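Local structure of sortase B (Streptococcus pyogenes, 3PSQ) at residues E55-Y60 against D78-V83; Y89-A94 against L147-I152; A38-K43 against F121-K126; G73-D78 against V101-L106. The protein is a class B sortase involved in pilus assembly, presumably using a cysteine transpeptidase chemistry to join pilin subunits covalently. All coordinates share one frame; numbering follows the deposited sequence.

Contact 1 (E55-Y60 against D78-V83); sequences ENNLEY and DYRNKV. With ZN (zinc ion), chain P.
Asn57 engages Asp78 and Tyr79 with both ends of its amide, and this is the firmly packed part of the contact. Its CG stands anti to the carbonyl carbon (chi1 -69°). Asn57 OD1 receives the backbone N-H of Tyr79 on an in-plane lone pair, 3.0 Å from Tyr79 N and almost straight at 171°. The bond given by Asn57 ND2 to Asp78 OD2, also 3.0 Å long, is more bent and arrives from above the carboxylate, whose plane stands 77° from that of the amide. The syn lone pair of the same oxygen is occupied by Arg80 NH2, 2.8 Å from Asp78 OD2, in a side-on salt bridge whose other leg joins Arg80 NE to Asp78 OD1. That OD1 additionally accepts from Arg80 N, an Asx turn set within the type I beta turn Asp78-Asn81; four N-H groups thus grip one carboxylate, which would favour its charged form. Asn57 O is hydrogen-bonded to NE2 of His95, the predicted active-site proton donor/acceptor, placing this loop-to-loop link of the sortase fold beside the likely catalytic centre. Toward solvent the contact is looser. The exposed Tyr79 ring has CD1 3.5 Å from Glu55 O, without any hydrogen bond, while Arg80 CG lies above one face, offset toward the rim. The Glu55 side chain does not touch residues 78-83; its OE2 binds a zinc ion at 2.1 Å, alongside Glu59, Asp35 and a water.

Contact 2 (Y89-A94 against L147-I152); sequences YSLIYA and LLFNPI. With ACY (acetic acid), chain H.
Tyr89 reaches from the beginning of strand 89-93 across to Leu148 and Pro151, and its side chain can be followed outward atom by atom. CB points toward residues 147-152, and CG stands anti to the backbone N (chi1 -177°), which starts the ring on its way across. One ring edge then runs past the other segment: Tyr89 CD2 lies 3.8 Å from Pro151 CA, and Tyr89 CE2 3.3 Å from Leu148 O, both near the ring plane. CZ touches Leu148 CD2 at 4.2 Å. At the tip, Tyr89 OH donates to Leu148 O across 2.7 Å, in the carbonyl plane and on a lone pair (C=O...O angle 129°).

Two residues on, Leu91 CD2 packs 3.8 Å from Phe149 CA and meets the edge of the Phe149 ring near its plane. Tyr93 CE1 touches Phe149 CE1 at 3.9 Å, the two side chains crossing at about a right angle. The type I turn Leu147-Asn150 precedes helix 151-155, for which Asn150 is the N-cap, its OD1 accepting from Ile152 N. This lies in the long connection between strands 130-142 and 184-190, which carries helical structure in class B sortases, here laid on the strand leading to the active-site region. Tyr93 also touches Arg198, the predicted transition-state stabiliser. A buried hydroxyl and a turn carbonyl therefore satisfy one another within an otherwise apolar interface, and their bond, together with the packing along the ring edge, is consistent with a well-placed phenol tip.

Contact 3 (A38-K43 against F121-K126); sequences AWLTVK and FSIETK. With ZN (zinc ion), chain N; ACY (acetic acid), chain F.
Trp39 and Glu124 form a hydrogen-bonded antiparallel pair, Trp39 N lying 2.8 Å from Glu124 O and Glu124 N 2.9 Å from Trp39 O. Thr41 and Ser122 repeat the pattern, with Thr41 N 3.1 Å from Ser122 O. Ile123 CA adds a C-H...O contact to Trp39 O. Leu40 faces Ile123 in the intervening non-hydrogen-bonded pair, and its CD1 packs 3.5 Å from Phe121 CD1 and 3.8 Å from Ile123 CG1. Phe121 CB is pressed against Val42 CG2 at 3.5 Å; its CG is set between the backbone N and the carbonyl carbon (chi1 64°). The Leu40 and Phe121 side chains cross at a slant. These are neighbouring strands of the sortase beta-barrel, their axes 4.6 Å apart and 164° from parallel. Leu187 of strand 184-190 covers the face bearing Leu40 and Phe121, an apolar layer inside the barrel. Polar groups gather on the face of Trp39, Thr41, Ser122 and Glu124: Asp48 OD1 bonds both Trp39 NE1 and Thr41 OG1, and Ser122 OG bonds an acetic acid molecule. Glu124, extended beyond CG, divides its carboxylate: OE2 binds a zinc ion at 2.2 Å, while Lys22 of helix 22-32 pairs with OE1 and also hydrogen-bonds the acetic acid.

Contact 4 (G73-D78 against V101-L106); sequences GSVFLD and VMFGEL
Met102 and Phe103 close on Val75 from the C-terminal end of helix 96-102. Met102 comes first: its CB points toward residues 73-78 and lies 4.1 Å from Val75 CG2, and the chain then bends at chi3 (71°), which places CE within 4.0 Å of the same methyl. Met102 SD is likewise 4.0 Å from Val75 CG2 and sits 4.3 Å from Gly73 O, a distance of mere packing. Since Met102 was modelled in two conformers, the placing of its tip describes only one of them.

Phe103, the first residue to leave the helix, makes the ring contact. Val75 CG2 stands over one face of its ring, 4.1 Å from the centroid and 10° off the normal, a CH-pi contact by geometry. The other methyl reaches the rim, with Val75 CG1 3.5 Å from Phe103 CZ. From Phe103 a type I turn to Leu106 continues the chain.

Around this core Val75 also touches Ile51, Ile92 and Ala94, while Phe103 rests on Leu40. The contact thus seats the end of the helix that follows strand 89-93 against the 73-78 segment that runs into strand 76-77, with the Phe103 side chain about 8 Å from that of Cys190, the predicted nucleophile. No hydrogen bond crosses between the segments: the join rests on van der Waals and CH-pi contact, with no polar group to set a preferred direction.

Overall arrangement
Contact 1 lies at the surface, whereas contacts 2, 3 and 4 are buried. Contact 1 relies on amide, carboxylate and guanidinium groups between loops; contact 3 on a ladder of backbone bonds with an apolar face; contact 4 on apolar side chains alone; contact 2 mixes apolar packing with one hydroxyl bond. Contacts 2, 3 and 4 reach the same sheet, where strands 76-77 and 89-93 are neighbours: Phe76 N pairs with Tyr93 O, and Asp78, shared by contacts 1 and 4, bonds Leu91 O through its backbone N. Contacts 2 and 3 stand on opposite sides of the chain's centre, their centres about 17 Å apart, yet Ile92 CD1 and Ile123 CD1 still pack together.

Contact 1 (E55-Y60 against D78-V83)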
# COMPACT_ATOMS: atom_id res chain seq x y z
N GLU A 55 9.65 12.23 4.89
CA GLU A 55 9.13 13.52 5.36
C GLU A 55 8.22 14.14 4.32
O GLU A 55 7.47 15.08 4.62
CB GLU A 55 10.25 14.48 5.73
CG GLU A 55 11.15 13.98 6.91
CD GLU A 55 12.20 12.95 6.46
OE1 GLU A 55 13.21 13.36 5.86
OE2 GLU A 55 12.03 11.72 6.73
N ASN A 56 8.28 13.57 3.11
CA ASN A 56 7.41 13.93 2.00
C ASN A 56 7.31 12.69 1.10
O ASN A 56 7.96 11.69 1.38
CB ASN A 56 7.99 15.12 1.21
CG ASN A 56 9.39 14.84 0.64
OD1 ASN A 56 9.55 14.00 -0.22
ND2 ASN A 56 10.41 15.54 1.16
N ASN A 57 6.53 12.76 0.02
CA ASN A 57 6.31 11.61 -0.84
C ASN A 57 7.23 11.52 -2.05
O ASN A 57 7.00 10.72 -2.95
CB ASN A 57 4.86 11.54 -1.29
CG ASN A 57 3.91 11.21 -0.14
OD1 ASN A 57 4.30 10.64 0.89
ND2 ASN A 57 2.63 11.55 -0.32
N LEU A 58 8.26 12.35 -2.09
CA LEU A 58 9.23 12.30 -3.20
C LEU A 58 10.57 11.73 -2.73
O LEU A 58 11.31 11.18 -3.52
CB LEU A 58 9.41 13.70 -3.84
CG LEU A 58 8.15 14.40 -4.43
CD1 LEU A 58 8.40 15.83 -4.86
CD2 LEU A 58 7.61 13.70 -5.60
N GLU A 59 10.84 11.84 -1.42
CA GLU A 59 12.09 11.44 -0.80
C GLU A 59 12.69 10.06 -1.20
O GLU A 59 13.93 9.92 -1.32
CB GLU A 59 11.98 11.55 0.74
CG GLU A 59 13.21 10.97 1.53
CD GLU A 59 13.00 11.07 3.03
OE1 GLU A 59 11.87 11.39 3.44
OE2 GLU A 59 13.94 10.80 3.81
N TYR A 60 11.83 9.08 -1.38
CA TYR A 60 12.26 7.73 -1.68
C TYR A 60 12.20 7.33 -3.16
O TYR A 60 12.29 6.16 -3.47
CB TYR A 60 11.55 6.68 -0.75
CG TYR A 60 12.19 6.71 0.62
CD1 TYR A 60 13.34 6.00 0.87
CD2 TYR A 60 11.72 7.56 1.62
CE1 TYR A 60 13.99 6.11 2.09
CE2 TYR A 60 12.35 7.65 2.86
CZ TYR A 60 13.49 6.92 3.08
OH TYR A 60 14.16 6.98 4.28
N ASP A 78 2.63 6.79 2.90
CA ASP A 78 2.38 8.21 2.72
C ASP A 78 2.84 9.05 3.95
O ASP A 78 2.51 8.68 5.09
CB ASP A 78 0.88 8.43 2.43
CG ASP A 78 0.57 9.87 2.07
OD1 ASP A 78 0.62 10.75 2.94
OD2 ASP A 78 0.29 10.14 0.90
N TYR A 79 3.56 10.16 3.71
CA TYR A 79 4.05 11.00 4.77
C TYR A 79 2.97 11.55 5.71
O TYR A 79 3.30 11.97 6.83
CB TYR A 79 4.93 12.15 4.26
CG TYR A 79 4.17 13.41 3.85
CD1 TYR A 79 4.03 14.51 4.73
CD2 TYR A 79 3.58 13.49 2.59
CE1 TYR A 79 3.34 15.65 4.33
CE2 TYR A 79 2.90 14.62 2.18
CZ TYR A 79 2.78 15.69 3.05
OH TYR A 79 2.07 16.78 2.59
N ARG A 80 1.72 11.55 5.27
CA ARG A 80 0.65 12.15 6.08
C ARG A 80 -0.02 11.12 6.99
O ARG A 80 -0.89 11.47 7.73
CB ARG A 80 -0.43 12.77 5.19
CG ARG A 80 0.01 14.02 4.45
CD ARG A 80 -0.87 14.28 3.23
NE ARG A 80 -0.72 13.27 2.19
CZ ARG A 80 -1.11 13.44 0.92
NH1 ARG A 80 -1.68 14.58 0.54
NH2 ARG A 80 -0.95 12.45 0.02
N ASN A 81 0.40 9.86 6.94
CA ASN A 81 -0.25 8.81 7.70
C ASN A 81 0.41 8.61 9.04
O ASN A 81 1.59 8.89 9.20
CB ASN A 81 -0.21 7.49 6.93
CG ASN A 81 -1.35 7.33 5.97
OD1 ASN A 81 -1.15 7.03 4.78
ND2 ASN A 81 -2.57 7.48 6.47
N LYS A 82 -0.36 8.10 10.00
CA LYS A 82 0.22 7.61 11.28
C LYS A 82 0.92 6.28 11.05
O LYS A 82 0.35 5.41 10.38
CB LYS A 82 -0.89 7.38 12.32
CG LYS A 82 -1.44 8.64 12.95
CD LYS A 82 -2.69 8.32 13.75
CE LYS A 82 -3.30 9.58 14.34
NZ LYS A 82 -2.29 10.16 15.27
N VAL A 83 2.13 6.12 11.60
CA VAL A 83 2.91 4.89 11.43
C VAL A 83 2.25 3.67 12.08
O VAL A 83 2.58 2.52 11.77
CB VAL A 83 4.36 5.04 11.96
CG1 VAL A 83 5.14 6.05 11.10
CG2 VAL A 83 4.39 5.44 13.44
ZN ZN P . 13.60 10.76 5.73
O HOH W 1 15.43 10.80 6.65

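Contact 2 (Y89-A94 against L147-I152)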
# COMPACT_ATOMS: atom_id res chain seq x y z
N TYR A 89 -7.26 5.36 6.46
CA TYR A 89 -6.74 5.01 5.15
C TYR A 89 -5.24 5.24 5.11
O TYR A 89 -4.76 6.39 5.12
CB TYR A 89 -7.42 5.88 4.10
CG TYR A 89 -7.05 5.59 2.68
CD1 TYR A 89 -7.65 4.55 2.01
CD2 TYR A 89 -6.15 6.40 1.99
CE1 TYR A 89 -7.35 4.28 0.68
CE2 TYR A 89 -5.85 6.15 0.64
CZ TYR A 89 -6.47 5.09 -0.01
OH TYR A 89 -6.21 4.80 -1.34
N SER A 90 -4.52 4.13 5.09
CA SER A 90 -3.08 4.17 5.01
C SER A 90 -2.67 3.78 3.59
O SER A 90 -3.07 2.72 3.08
CB SER A 90 -2.47 3.24 6.05
OG SER A 90 -2.85 3.66 7.36
N LEU A 91 -1.92 4.68 2.94
CA LEU A 91 -1.48 4.50 1.56
C LEU A 91 0.01 4.15 1.52
O LEU A 91 0.90 4.92 1.99
CB LEU A 91 -1.76 5.75 0.73
CG LEU A 91 -1.36 5.69 -0.75
CD1 LEU A 91 -2.06 4.56 -1.58
CD2 LEU A 91 -1.55 7.05 -1.37
N ILE A 92 0.27 2.96 1.02
CA ILE A 92 1.62 2.50 0.76
C ILE A 92 1.84 2.54 -0.76
O ILE A 92 1.10 1.94 -1.55
CB ILE A 92 1.88 1.09 1.32
CG1 ILE A 92 1.70 1.10 2.85
CG2 ILE A 92 3.29 0.60 0.91
CD1 ILE A 92 1.92 -0.23 3.57
N TYR A 93 2.85 3.30 -1.17
CA TYR A 93 3.03 3.67 -2.55
C TYR A 93 4.46 3.35 -3.00
O TYR A 93 5.39 3.23 -2.17
CB TYR A 93 2.73 5.20 -2.70
CG TYR A 93 2.59 5.65 -4.12
CD1 TYR A 93 1.41 5.45 -4.82
CD2 TYR A 93 3.68 6.23 -4.79
CE1 TYR A 93 1.28 5.82 -6.16
CE2 TYR A 93 3.56 6.61 -6.12
CZ TYR A 93 2.37 6.41 -6.80
OH TYR A 93 2.25 6.80 -8.13
N ALA A 94 4.62 3.15 -4.31
CA ALA A 94 5.96 3.09 -4.94
C ALA A 94 5.94 3.95 -6.19
O ALA A 94 4.98 3.90 -6.94
CB ALA A 94 6.41 1.64 -5.27
N LEU A 147 -9.51 11.10 -5.16
CA LEU A 147 -9.74 10.67 -3.80
C LEU A 147 -8.62 9.81 -3.19
O LEU A 147 -8.21 10.04 -2.07
CB LEU A 147 -11.07 9.93 -3.73
CG LEU A 147 -11.50 9.51 -2.33
CD1 LEU A 147 -11.65 10.76 -1.47
CD2 LEU A 147 -12.79 8.71 -2.38
N LEU A 148 -8.15 8.83 -3.96
CA LEU A 148 -7.45 7.68 -3.39
C LEU A 148 -5.96 7.89 -3.12
O LEU A 148 -5.32 7.04 -2.49
CB LEU A 148 -7.68 6.44 -4.27
CG LEU A 148 -9.13 5.94 -4.24
CD1 LEU A 148 -9.32 4.78 -5.19
CD2 LEU A 148 -9.55 5.55 -2.82
N PHE A 149 -5.40 9.03 -3.55
CA PHE A 149 -3.98 9.31 -3.28
C PHE A 149 -3.81 10.37 -2.22
O PHE A 149 -2.71 10.87 -2.01
CB PHE A 149 -3.19 9.61 -4.57
CG PHE A 149 -3.22 8.46 -5.56
CD1 PHE A 149 -2.56 7.28 -5.29
CD2 PHE A 149 -3.98 8.54 -6.71
CE1 PHE A 149 -2.63 6.22 -6.16
CE2 PHE A 149 -4.03 7.47 -7.60
CZ PHE A 149 -3.36 6.31 -7.31
N ASN A 150 -4.89 10.67 -1.51
CA ASN A 150 -4.84 11.62 -0.42
C ASN A 150 -5.61 11.07 0.81
O ASN A 150 -6.85 11.10 0.84
CB ASN A 150 -5.39 12.98 -0.86
CG ASN A 150 -5.15 14.08 0.20
OD1 ASN A 150 -5.11 13.78 1.38
ND2 ASN A 150 -5.00 15.34 -0.24
N PRO A 151 -4.87 10.55 1.80
CA PRO A 151 -5.48 9.99 3.00
C PRO A 151 -6.30 11.02 3.80
O PRO A 151 -7.21 10.66 4.54
CB PRO A 151 -4.27 9.51 3.82
CG PRO A 151 -3.17 9.31 2.79
CD PRO A 151 -3.41 10.40 1.77
N ILE A 152 -5.98 12.29 3.66
CA ILE A 152 -6.76 13.30 4.35
C ILE A 152 -8.13 13.42 3.69
O ILE A 152 -9.15 13.44 4.39
CB ILE A 152 -6.01 14.63 4.42
CG1 ILE A 152 -4.81 14.47 5.37
CG2 ILE A 152 -6.93 15.73 4.89
CD1 ILE A 152 -3.80 15.69 5.29
C ACY H . 4.93 7.47 -9.91
O ACY H . 4.20 8.05 -9.03
OXT ACY H . 6.10 7.84 -10.16
CH3 ACY H . 4.39 6.26 -10.63

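Contact 3 (A38-K43 against F121-K126)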
# COMPACT_ATOMS: atom_id res chain seq x y z
N ALA A 38 7.79 -0.25 9.21
CA ALA A 38 6.94 -1.44 9.11
C ALA A 38 7.53 -2.51 8.19
O ALA A 38 8.47 -2.26 7.44
CB ALA A 38 5.54 -1.08 8.65
N TRP A 39 6.96 -3.71 8.24
CA TRP A 39 7.29 -4.76 7.30
C TRP A 39 6.00 -5.18 6.65
O TRP A 39 4.98 -5.32 7.33
CB TRP A 39 7.94 -5.96 8.00
CG TRP A 39 8.61 -6.93 7.04
CD1 TRP A 39 8.01 -7.91 6.30
CD2 TRP A 39 10.01 -6.98 6.70
NE1 TRP A 39 8.95 -8.56 5.52
CE2 TRP A 39 10.18 -8.01 5.76
CE3 TRP A 39 11.14 -6.25 7.12
CZ2 TRP A 39 11.43 -8.32 5.23
CZ3 TRP A 39 12.36 -6.55 6.58
CH2 TRP A 39 12.50 -7.58 5.64
N LEU A 40 6.04 -5.38 5.34
CA LEU A 40 4.86 -5.76 4.57
C LEU A 40 5.06 -7.12 3.88
O LEU A 40 6.08 -7.36 3.24
CB LEU A 40 4.58 -4.69 3.52
CG LEU A 40 3.55 -4.99 2.44
CD1 LEU A 40 2.12 -4.92 2.98
CD2 LEU A 40 3.71 -4.01 1.24
N THR A 41 4.07 -7.98 4.00
CA THR A 41 4.08 -9.30 3.39
C THR A 41 2.77 -9.52 2.65
O THR A 41 1.70 -9.25 3.19
CB THR A 41 4.35 -10.39 4.44
OG1 THR A 41 5.63 -10.16 5.04
CG2 THR A 41 4.40 -11.77 3.79
N VAL A 42 2.85 -9.92 1.39
CA VAL A 42 1.63 -10.26 0.65
C VAL A 42 1.83 -11.66 0.10
O VAL A 42 2.54 -11.87 -0.88
CB VAL A 42 1.32 -9.29 -0.53
CG1 VAL A 42 -0.02 -9.68 -1.21
CG2 VAL A 42 1.31 -7.84 -0.05
N LYS A 43 1.24 -12.64 0.79
CA LYS A 43 1.21 -14.05 0.36
C LYS A 43 0.72 -14.18 -1.06
O LYS A 43 -0.29 -13.58 -1.44
CB LYS A 43 0.29 -14.88 1.30
CG LYS A 43 1.01 -15.62 2.44
CD LYS A 43 -0.02 -16.28 3.46
CE LYS A 43 -0.62 -17.64 2.97
NZ LYS A 43 -1.74 -18.16 3.90
N PHE A 121 -3.18 -9.45 3.19
CA PHE A 121 -1.78 -9.18 3.36
C PHE A 121 -1.61 -8.73 4.77
O PHE A 121 -2.61 -8.46 5.46
CB PHE A 121 -1.24 -8.18 2.34
CG PHE A 121 -1.84 -6.78 2.43
CD1 PHE A 121 -1.25 -5.82 3.24
CD2 PHE A 121 -2.91 -6.43 1.63
CE1 PHE A 121 -1.77 -4.51 3.28
CE2 PHE A 121 -3.43 -5.15 1.64
CZ PHE A 121 -2.87 -4.18 2.46
N SER A 122 -0.38 -8.68 5.24
CA SER A 122 -0.19 -8.38 6.63
C SER A 122 0.95 -7.41 6.85
O SER A 122 1.87 -7.33 6.03
CB SER A 122 0.07 -9.69 7.38
OG SER A 122 1.25 -10.31 6.90
N ILE A 123 0.89 -6.67 7.95
CA ILE A 123 1.88 -5.67 8.21
C ILE A 123 2.37 -5.88 9.63
O ILE A 123 1.58 -6.19 10.50
CB ILE A 123 1.30 -4.24 8.04
CG1 ILE A 123 1.20 -3.89 6.56
CG2 ILE A 123 2.12 -3.19 8.79
CD1 ILE A 123 0.23 -2.76 6.29
N GLU A 124 3.67 -5.72 9.87
CA GLU A 124 4.16 -5.67 11.21
C GLU A 124 4.78 -4.31 11.45
O GLU A 124 5.66 -3.87 10.69
CB GLU A 124 5.20 -6.75 11.44
CG GLU A 124 5.84 -6.69 12.81
CD GLU A 124 6.58 -7.97 13.15
OE1 GLU A 124 6.57 -8.92 12.34
OE2 GLU A 124 7.18 -8.05 14.23
N THR A 125 4.36 -3.66 12.54
CA THR A 125 4.82 -2.32 12.81
C THR A 125 6.15 -2.35 13.53
O THR A 125 6.68 -3.42 13.83
CB THR A 125 3.79 -1.48 13.60
OG1 THR A 125 3.81 -1.89 14.97
CG2 THR A 125 2.38 -1.62 12.99
N LYS A 126 6.70 -1.16 13.79
CA LYS A 126 7.98 -1.07 14.45
C LYS A 126 7.91 -1.37 15.94
O LYS A 126 8.93 -1.65 16.56
CB LYS A 126 8.65 0.27 14.20
CG LYS A 126 7.96 1.48 14.78
CD LYS A 126 8.91 2.67 14.74
CE LYS A 126 8.16 3.96 14.92
NZ LYS A 126 8.81 5.06 14.13
ZN ZN N . 8.52 -9.69 14.75
C ACY F . 4.22 -9.40 8.60
O ACY F . 5.41 -9.76 8.42
OXT ACY F . 3.65 -8.57 7.86
CH3 ACY F . 3.44 -9.99 9.74
O HOH W 2 10.40 -8.95 13.74

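Contact 4 (G73-D78 against V101-L106)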
# COMPACT_ATOMS: atom_id res chain seq x y z
N GLY A 73 15.09 3.22 -5.66
CA GLY A 73 14.31 3.80 -4.57
C GLY A 73 13.49 2.77 -3.79
O GLY A 73 13.76 1.57 -3.89
N SER A 74 12.48 3.21 -3.01
CA SER A 74 11.82 2.29 -2.04
C SER A 74 10.31 2.48 -2.02
O SER A 74 9.80 3.53 -2.43
CB SER A 74 12.32 2.54 -0.62
OG SER A 74 13.72 2.52 -0.50
N VAL A 75 9.60 1.46 -1.54
CA VAL A 75 8.19 1.56 -1.23
C VAL A 75 7.99 2.26 0.12
O VAL A 75 8.71 2.00 1.07
CB VAL A 75 7.53 0.16 -1.19
CG1 VAL A 75 6.07 0.33 -0.76
CG2 VAL A 75 7.65 -0.50 -2.60
N PHE A 76 7.00 3.16 0.19
CA PHE A 76 6.88 4.08 1.34
C PHE A 76 5.42 4.31 1.77
O PHE A 76 4.53 4.40 0.94
CB PHE A 76 7.54 5.43 0.99
CG PHE A 76 6.88 6.14 -0.17
CD1 PHE A 76 5.86 7.06 0.05
CD2 PHE A 76 7.26 5.87 -1.49
CE1 PHE A 76 5.28 7.75 -1.04
CE2 PHE A 76 6.68 6.54 -2.56
CZ PHE A 76 5.64 7.42 -2.35
N LEU A 77 5.20 4.42 3.07
CA LEU A 77 3.93 4.87 3.61
C LEU A 77 3.80 6.36 3.37
O LEU A 77 4.73 7.13 3.65
CB LEU A 77 3.87 4.60 5.12
CG LEU A 77 2.58 5.06 5.84
CD1 LEU A 77 1.36 4.30 5.32
CD2 LEU A 77 2.65 4.90 7.34
N ASP A 78 2.63 6.79 2.90
CA ASP A 78 2.38 8.21 2.72
C ASP A 78 2.84 9.05 3.95
O ASP A 78 2.51 8.68 5.09
CB ASP A 78 0.88 8.43 2.43
CG ASP A 78 0.57 9.87 2.07
OD1 ASP A 78 0.62 10.75 2.94
OD2 ASP A 78 0.29 10.14 0.90
N VAL A 101 10.23 -2.51 -9.79
CA VAL A 101 11.13 -3.44 -9.12
C VAL A 101 10.47 -4.29 -8.00
O VAL A 101 10.71 -5.51 -7.91
CB VAL A 101 12.39 -2.72 -8.60
CG1 VAL A 101 13.32 -3.70 -7.85
CG2 VAL A 101 13.16 -2.04 -9.80
N MET A 102 9.60 -3.67 -7.18
CA MET A 102 9.09 -4.32 -5.98
C MET A 102 7.62 -4.72 -6.01
O MET A 102 7.24 -5.74 -5.41
CB MET A 102 9.42 -3.49 -4.75
CG MET A 102 10.90 -3.20 -4.60
SD MET A 102 11.29 -1.89 -3.41
CE MET A 102 10.89 -2.74 -1.88
N PHE A 103 6.81 -3.95 -6.73
CA PHE A 103 5.36 -4.15 -6.82
C PHE A 103 4.96 -4.63 -8.21
O PHE A 103 3.86 -4.34 -8.65
CB PHE A 103 4.61 -2.83 -6.53
CG PHE A 103 4.37 -2.52 -5.02
CD1 PHE A 103 4.65 -3.43 -4.04
CD2 PHE A 103 3.77 -1.30 -4.63
CE1 PHE A 103 4.37 -3.14 -2.64
CE2 PHE A 103 3.53 -0.99 -3.27
CZ PHE A 103 3.82 -1.92 -2.28
N GLY A 104 5.86 -5.30 -8.93
CA GLY A 104 5.52 -5.76 -10.28
C GLY A 104 4.40 -6.80 -10.29
O GLY A 104 3.77 -7.01 -11.31
N GLU A 105 4.17 -7.49 -9.17
CA GLU A 105 3.09 -8.50 -9.13
C GLU A 105 1.69 -7.96 -8.82
O GLU A 105 0.70 -8.70 -8.98
CB GLU A 105 3.41 -9.57 -8.11
CG GLU A 105 4.65 -10.40 -8.46
CD GLU A 105 5.25 -11.06 -7.25
OE1 GLU A 105 5.77 -10.37 -6.38
OE2 GLU A 105 5.21 -12.30 -7.15
N LEU A 106 1.56 -6.70 -8.40
CA LEU A 106 0.23 -6.17 -8.03
C LEU A 106 -0.84 -6.42 -9.11
O LEU A 106 -1.98 -6.74 -8.77
CB LEU A 106 0.27 -4.70 -7.59
CG LEU A 106 0.89 -4.36 -6.24
CD1 LEU A 106 0.69 -2.88 -5.87
CD2 LEU A 106 0.37 -5.28 -5.12